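Local atomic coordinates of 3-oxosteroid 1-dehydrogenase (Sterolibacterium denitrificans, PDB entry 7P18), a protein that probably introduces a 1,2 double bond into the A ring of 3-oxosteroids, using FAD and passing the electrons to an external acceptor. Residues L187-Y191 against H202-R206. Sequence-based numbering, arbitrary orientation.
Sequences LGRYY and HDRKR
R189, near the C-terminal end of helix 179-191, reaches across to D203 in a salt bridge, its NH2 lying 2.7 Å from OD2. The carboxylate sits at the edge of the guanidinium, the two planes only 15° apart, and offers the syn lone pair of OD2; the N-H...O angle of 135° makes the bond bent. R189 runs extended as far as CD and then turns at chi3 (64°), which brings NE to 3.6 Å from the aliphatic CG of K205. The same NH2 also bonds S163 O and the same OD2 accepts from S163 N, so strand 162-163 ties both partners together. One residue on, Y190 brings the CD2 edge of its ring to 3.8 Å from D203 CB, the ring standing almost perpendicular to the carboxylate, while its OH is hydrogen-bonded to R201 O. D203 OD1, the other carboxylate oxygen, accepts from the backbone N of K205 at 2.9 Å, met from above the carboxylate plane. An alanine in place of D203 would remove both oxygens, and is likely to leave the R189 charge without its mate here and the turn from D203 to K205 without the bond that closes it. R206 NH1 reaches back to D203 O at 2.7 Å. The arrangement is thus an Asx turn leading into the short strand 205-206, which pairs antiparallel with strand 131-138, and a buried aspartate joins that turn to the helix by a salt bridge.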
ATOM      1  N   LEU A 187       7.834 -15.404 -18.335  1.00 52.79           N
ATOM      2  CA  LEU A 187       8.732 -16.520 -17.918  1.00 52.69           C
ATOM      3  C   LEU A 187       9.798 -16.742 -18.985  1.00 50.41           C
ATOM      4  O   LEU A 187      10.973 -16.925 -18.622  1.00 56.04           O
ATOM      5  CB  LEU A 187       7.878 -17.753 -17.632  1.00 54.38           C
ATOM      6  CG  LEU A 187       7.120 -17.650 -16.317  1.00 57.20           C
ATOM      7  CD1 LEU A 187       5.965 -18.626 -16.267  1.00 58.56           C
ATOM      8  CD2 LEU A 187       8.071 -17.867 -15.143  1.00 57.96           C
ATOM      9  N   GLY A 188       9.418 -16.609 -20.248  1.00 54.23           N
ATOM     10  CA  GLY A 188      10.358 -16.565 -21.378  1.00 55.48           C
ATOM     11  C   GLY A 188      11.513 -15.623 -21.125  1.00 56.00           C
ATOM     12  O   GLY A 188      12.665 -16.108 -21.090  1.00 55.92           O
ATOM     13  N   ARG A 189      11.228 -14.326 -20.949  1.00 53.57           N
ATOM     14  CA  ARG A 189      12.249 -13.255 -20.749  1.00 51.07           C
ATOM     15  C   ARG A 189      13.210 -13.684 -19.628  1.00 47.68           C
ATOM     16  O   ARG A 189      14.426 -13.494 -19.792  1.00 51.01           O
ATOM     17  CB  ARG A 189      11.550 -11.934 -20.383  1.00 52.08           C
ATOM     18  CG  ARG A 189      12.456 -10.712 -20.338  1.00 54.51           C
ATOM     19  CD  ARG A 189      11.806  -9.542 -19.613  1.00 55.99           C
ATOM     20  NE  ARG A 189      11.569  -9.877 -18.210  1.00 55.33           N
ATOM     21  CZ  ARG A 189      10.380  -9.912 -17.618  1.00 54.40           C
ATOM     22  NH1 ARG A 189       9.284  -9.582 -18.290  1.00 60.02           N
ATOM     23  NH2 ARG A 189      10.292 -10.252 -16.341  1.00 46.12           N
ATOM     24  N   TYR A 190      12.646 -14.219 -18.536  1.00 43.96           N
ATOM     25  CA  TYR A 190      13.330 -14.590 -17.262  1.00 51.20           C
ATOM     26  C   TYR A 190      14.392 -15.679 -17.531  1.00 48.65           C
ATOM     27  O   TYR A 190      15.585 -15.495 -17.181  1.00 49.57           O
ATOM     28  CB  TYR A 190      12.282 -15.050 -16.240  1.00 50.18           C
ATOM     29  CG  TYR A 190      12.836 -15.575 -14.937  1.00 60.81           C
ATOM     30  CD1 TYR A 190      13.281 -16.884 -14.823  1.00 65.21           C
ATOM     31  CD2 TYR A 190      12.916 -14.765 -13.814  1.00 63.08           C
ATOM     32  CE1 TYR A 190      13.810 -17.365 -13.637  1.00 58.92           C
ATOM     33  CE2 TYR A 190      13.430 -15.237 -12.615  1.00 65.02           C
ATOM     34  CZ  TYR A 190      13.886 -16.541 -12.532  1.00 64.05           C
ATOM     35  OH  TYR A 190      14.393 -17.016 -11.362  1.00 62.39           O
ATOM     36  N   TYR A 191      13.981 -16.775 -18.165  1.00 53.18           N
ATOM     37  CA  TYR A 191      14.855 -17.951 -18.416  1.00 52.33           C
ATOM     38  C   TYR A 191      15.910 -17.593 -19.463  1.00 53.52           C
ATOM     39  O   TYR A 191      17.048 -18.044 -19.310  1.00 68.75           O
ATOM     40  CB  TYR A 191      14.006 -19.180 -18.710  1.00 45.64           C
ATOM     41  CG  TYR A 191      13.361 -19.739 -17.465  1.00 47.22           C
ATOM     42  CD1 TYR A 191      14.131 -20.299 -16.458  1.00 47.20           C
ATOM     43  CD2 TYR A 191      11.989 -19.736 -17.294  1.00 38.60           C
ATOM     44  CE1 TYR A 191      13.563 -20.811 -15.301  1.00 45.07           C
ATOM     45  CE2 TYR A 191      11.400 -20.238 -16.141  1.00 42.84           C
ATOM     46  CZ  TYR A 191      12.190 -20.786 -15.141  1.00 49.53           C
ATOM     47  OH  TYR A 191      11.630 -21.315 -14.007  1.00 52.84           O
ATOM     48  N   HIS A 202      16.922 -14.081  -8.657  1.00 42.72           N
ATOM     49  CA  HIS A 202      15.990 -12.915  -8.723  1.00 38.23           C
ATOM     50  C   HIS A 202      15.880 -12.439 -10.173  1.00 36.25           C
ATOM     51  O   HIS A 202      16.928 -12.319 -10.843  1.00 36.31           O
ATOM     52  CB  HIS A 202      16.500 -11.750  -7.863  1.00 33.46           C
ATOM     53  CG  HIS A 202      16.530 -12.038  -6.401  1.00 31.27           C
ATOM     54  ND1 HIS A 202      15.437 -12.561  -5.734  1.00 34.28           N
ATOM     55  CD2 HIS A 202      17.493 -11.832  -5.478  1.00 34.26           C
ATOM     56  CE1 HIS A 202      15.730 -12.685  -4.453  1.00 38.02           C
ATOM     57  NE2 HIS A 202      17.002 -12.242  -4.276  1.00 37.54           N
ATOM     58  N   ASP A 203      14.664 -12.118 -10.625  1.00 39.57           N
ATOM     59  CA  ASP A 203      14.479 -11.434 -11.928  1.00 35.20           C
ATOM     60  C   ASP A 203      15.250 -10.126 -11.850  1.00 36.49           C
ATOM     61  O   ASP A 203      15.109  -9.380 -10.847  1.00 38.04           O
ATOM     62  CB  ASP A 203      12.996 -11.250 -12.252  1.00 34.10           C
ATOM     63  CG  ASP A 203      12.701 -10.830 -13.672  1.00 30.07           C
ATOM     64  OD1 ASP A 203      13.643 -10.419 -14.393  1.00 32.51           O
ATOM     65  OD2 ASP A 203      11.501 -10.853 -14.014  1.00 31.51           O
ATOM     66  N   ARG A 204      16.098  -9.902 -12.842  1.00 35.16           N
ATOM     67  CA  ARG A 204      16.847  -8.647 -13.065  1.00 35.28           C
ATOM     68  C   ARG A 204      15.866  -7.471 -13.277  1.00 31.91           C
ATOM     69  O   ARG A 204      16.210  -6.311 -12.933  1.00 36.76           O
ATOM     70  CB  ARG A 204      17.702  -8.835 -14.318  1.00 38.96           C
ATOM     71  CG  ARG A 204      18.507  -7.608 -14.698  1.00 39.95           C
ATOM     72  CD  ARG A 204      19.615  -7.974 -15.658  1.00 44.83           C
ATOM     73  NE  ARG A 204      19.082  -8.320 -16.951  1.00 45.32           N
ATOM     74  CZ  ARG A 204      18.952  -7.475 -17.961  1.00 45.85           C
ATOM     75  NH1 ARG A 204      19.306  -6.208 -17.837  1.00 43.69           N
ATOM     76  NH2 ARG A 204      18.458  -7.909 -19.105  1.00 47.08           N
ATOM     77  N   LYS A 205      14.772  -7.756 -13.961  1.00 34.33           N
ATOM     78  CA  LYS A 205      13.658  -6.802 -14.170  1.00 37.41           C
ATOM     79  C   LYS A 205      12.823  -6.792 -12.896  1.00 33.20           C
ATOM     80  O   LYS A 205      12.394  -7.886 -12.418  1.00 33.81           O
ATOM     81  CB  LYS A 205      12.792  -7.172 -15.373  1.00 37.70           C
ATOM     82  CG  LYS A 205      13.516  -7.211 -16.711  1.00 40.92           C
ATOM     83  CD  LYS A 205      14.133  -5.911 -17.060  1.00 45.51           C
ATOM     84  CE  LYS A 205      14.847  -5.961 -18.384  1.00 53.58           C
ATOM     85  NZ  LYS A 205      15.020  -4.598 -18.929  1.00 57.03           N
ATOM     86  N   ARG A 206      12.589  -5.596 -12.374  1.00 31.60           N
ATOM     87  CA  ARG A 206      11.719  -5.393 -11.193  1.00 29.03           C
ATOM     88  C   ARG A 206      10.435  -4.686 -11.646  1.00 29.10           C
ATOM     89  O   ARG A 206      10.471  -3.852 -12.554  1.00 29.44           O
ATOM     90  CB  ARG A 206      12.508  -4.616 -10.132  1.00 26.82           C
ATOM     91  CG  ARG A 206      13.917  -5.113  -9.831  1.00 27.98           C
ATOM     92  CD  ARG A 206      14.005  -6.594  -9.520  1.00 29.33           C
ATOM     93  NE  ARG A 206      13.146  -7.028  -8.438  1.00 31.62           N
ATOM     94  CZ  ARG A 206      12.732  -8.278  -8.219  1.00 35.86           C
ATOM     95  NH1 ARG A 206      13.083  -9.276  -9.015  1.00 33.50           N
ATOM     96  NH2 ARG A 206      11.946  -8.536  -7.190  1.00 34.49           N
TER